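Local coordinates for hypothetical protein ebhA (Staphylococcus aureus, PDB 2DGJ) that is a cell wall-associated adhesin that probably binds extracellular matrix, its rod being a helical string of three-helix bundles, at residues 92-98 against 172-178. Numbering follows the deposited sequence.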
loop_
_atom_site.group_PDB
_atom_site.type_symbol
_atom_site.label_atom_id
_atom_site.label_comp_id
_atom_site.label_asym_id
_atom_site.label_seq_id
_atom_site.Cartn_x
_atom_site.Cartn_y
_atom_site.Cartn_z
ATOM N N ASN A 92 -3.377 -9.851 -19.366
ATOM C CA ASN A 92 -3.390 -10.733 -20.537
ATOM C C ASN A 92 -2.345 -11.849 -20.556
ATOM O O ASN A 92 -2.234 -12.566 -21.547
ATOM C CB ASN A 92 -3.190 -9.907 -21.814
ATOM C CG ASN A 92 -3.939 -8.593 -21.795
ATOM O OD1 ASN A 92 -5.167 -8.562 -21.717
ATOM N ND2 ASN A 92 -3.199 -7.489 -21.879
ATOM N N HIS A 93 -1.587 -12.024 -19.482
ATOM C CA HIS A 93 -0.550 -13.048 -19.503
ATOM C C HIS A 93 -0.703 -14.224 -18.556
ATOM O O HIS A 93 -0.175 -15.301 -18.828
ATOM C CB HIS A 93 0.799 -12.365 -19.304
ATOM C CG HIS A 93 1.023 -11.225 -20.246
ATOM N ND1 HIS A 93 1.300 -11.402 -21.584
ATOM C CD2 HIS A 93 0.945 -9.885 -20.054
ATOM C CE1 HIS A 93 1.386 -10.233 -22.175
ATOM N NE2 HIS A 93 1.172 -9.285 -21.273
ATOM N N ILE A 94 -1.415 -14.037 -17.448
ATOM C CA ILE A 94 -1.612 -15.135 -16.510
ATOM C C ILE A 94 -2.456 -16.236 -17.155
ATOM O O ILE A 94 -3.260 -15.969 -18.051
ATOM C CB ILE A 94 -2.319 -14.664 -15.223
ATOM C CG1 ILE A 94 -3.664 -14.025 -15.573
ATOM C CG2 ILE A 94 -1.433 -13.687 -14.472
ATOM C CD1 ILE A 94 -4.495 -13.642 -14.368
ATOM N N THR A 95 -2.276 -17.474 -16.701
ATOM C CA THR A 95 -3.031 -18.599 -17.244
ATOM C C THR A 95 -4.396 -18.640 -16.566
ATOM O O THR A 95 -4.600 -17.999 -15.529
ATOM C CB THR A 95 -2.306 -19.937 -16.987
ATOM O OG1 THR A 95 -2.184 -20.146 -15.576
ATOM C CG2 THR A 95 -0.909 -19.927 -17.614
ATOM N N ASN A 96 -5.327 -19.390 -17.147
ATOM C CA ASN A 96 -6.664 -19.494 -16.585
ATOM C C ASN A 96 -6.611 -19.972 -15.139
ATOM O O ASN A 96 -7.335 -19.466 -14.286
ATOM C CB ASN A 96 -7.523 -20.448 -17.417
ATOM C CG ASN A 96 -7.721 -19.961 -18.842
ATOM O OD1 ASN A 96 -7.912 -18.770 -19.078
ATOM N ND2 ASN A 96 -7.698 -20.885 -19.797
ATOM N N ALA A 97 -5.742 -20.939 -14.866
ATOM C CA ALA A 97 -5.604 -21.475 -13.517
ATOM C C ALA A 97 -5.144 -20.385 -12.561
ATOM O O ALA A 97 -5.615 -20.303 -11.424
ATOM C CB ALA A 97 -4.612 -22.632 -13.507
ATOM N N GLN A 98 -4.219 -19.551 -13.027
ATOM C CA GLN A 98 -3.703 -18.470 -12.201
ATOM C C GLN A 98 -4.800 -17.441 -11.994
ATOM O O GLN A 98 -4.948 -16.892 -10.903
ATOM C CB GLN A 98 -2.494 -17.803 -12.869
ATOM C CG GLN A 98 -1.327 -18.736 -13.133
ATOM C CD GLN A 98 -0.130 -18.027 -13.749
ATOM O OE1 GLN A 98 -0.267 -17.285 -14.721
ATOM N NE2 GLN A 98 1.053 -18.263 -13.192
ATOM N N LYS A 172 -2.062 -20.727 -21.442
ATOM C CA LYS A 172 -3.184 -20.245 -20.648
ATOM C C LYS A 172 -4.252 -21.306 -20.397
ATOM O O LYS A 172 -4.891 -21.317 -19.341
ATOM C CB LYS A 172 -3.818 -19.028 -21.331
ATOM C CG LYS A 172 -2.890 -17.837 -21.498
ATOM C CD LYS A 172 -3.622 -16.663 -22.122
ATOM C CE LYS A 172 -2.696 -15.484 -22.324
ATOM N NZ LYS A 172 -3.396 -14.332 -22.955
ATOM N N GLN A 173 -4.444 -22.198 -21.363
ATOM C CA GLN A 173 -5.457 -23.235 -21.232
ATOM C C GLN A 173 -5.075 -24.394 -20.327
ATOM O O GLN A 173 -5.918 -24.915 -19.593
ATOM C CB GLN A 173 -5.830 -23.795 -22.607
ATOM C CG GLN A 173 -6.852 -22.964 -23.374
ATOM C CD GLN A 173 -7.367 -23.676 -24.619
ATOM O OE1 GLN A 173 -6.629 -23.881 -25.585
ATOM N NE2 GLN A 173 -8.638 -24.063 -24.595
ATOM N N THR A 174 -3.811 -24.805 -20.376
ATOM C CA THR A 174 -3.373 -25.944 -19.576
ATOM C C THR A 174 -2.330 -25.619 -18.519
ATOM O O THR A 174 -2.028 -26.457 -17.672
ATOM C CB THR A 174 -2.821 -27.078 -20.478
ATOM O OG1 THR A 174 -1.662 -26.618 -21.183
ATOM C CG2 THR A 174 -3.876 -27.506 -21.481
ATOM N N GLY A 175 -1.779 -24.410 -18.569
ATOM C CA GLY A 175 -0.780 -24.018 -17.592
ATOM C C GLY A 175 -1.381 -23.919 -16.208
ATOM O O GLY A 175 -2.428 -23.295 -16.034
ATOM N N GLY A 176 -0.728 -24.525 -15.219
ATOM C CA GLY A 176 -1.233 -24.495 -13.856
ATOM C C GLY A 176 -1.049 -23.160 -13.156
ATOM O O GLY A 176 -0.559 -22.199 -13.748
ATOM N N ASN A 177 -1.448 -23.098 -11.885
ATOM C CA ASN A 177 -1.328 -21.878 -11.098
ATOM C C ASN A 177 0.104 -21.728 -10.605
ATOM O O ASN A 177 0.359 -21.718 -9.400
ATOM C CB ASN A 177 -2.293 -21.932 -9.909
ATOM C CG ASN A 177 -2.146 -20.740 -8.982
ATOM O OD1 ASN A 177 -2.141 -19.593 -9.422
ATOM N ND2 ASN A 177 -2.033 -21.009 -7.687
ATOM N N THR A 178 1.032 -21.612 -11.550
ATOM C CA THR A 178 2.449 -21.471 -11.225
ATOM C C THR A 178 2.679 -20.247 -10.348
ATOM O O THR A 178 2.013 -19.221 -10.512
ATOM C CB THR A 178 3.291 -21.331 -12.502
ATOM O OG1 THR A 178 3.009 -22.434 -13.370
ATOM C CG2 THR A 178 4.787 -21.304 -12.174
HETATM O O HOH W 1 -4.670 -22.594 -16.956
#
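N96 N, at the start of helix 96-108, donates to K172 O of the loop 172-178 at 3.0 Å with an N-H...O angle of 163°. At the next residue, A97 N reaches the loop through a water, which accepts from it and donates to both K172 O and G175 O. K172 O therefore receives one direct and one water-mediated bond, and two of the N-H groups left over at the helix start find partners in the loop.

Side chains extend the polar seam at both ends. Fully extended beyond CG, K172 runs past I94 O, and its NZ is hydrogen-bonded to N92 O, although the unusually short 2.5 Å between these two atoms leaves the details doubtful. At the other end, Q98 is gripped through both halves of its amide: NE2 donates to T178 O at 3.0 Å, which lies close to the amide plane, while OE1 accepts from T95 N at 2.8 Å. These two bonds fix the rotation of the amide. T95 OG1 stands between its own N and carbonyl carbon (chi1 62°), which puts it 3.2 Å from both G175 O and G176 O and lets it accept a weak bond from Q98 N.

Van der Waals contacts lie between these bonds: A97 CB sits 3.4 Å from G175 O, and T95 CG2 packs beside K172 CA; T95 and Q98 also touch M129 of helix 112-135.

The reciprocal T95-Q98 bonds define a capping box, with T95 as N-cap of helix 96-108. The docking of this helix start on the turn between helices 153-170 and 180-194 links the GA-module range to the following FIVAR range, consistent with a junction between successive three-helix bundles of the Ebh rod.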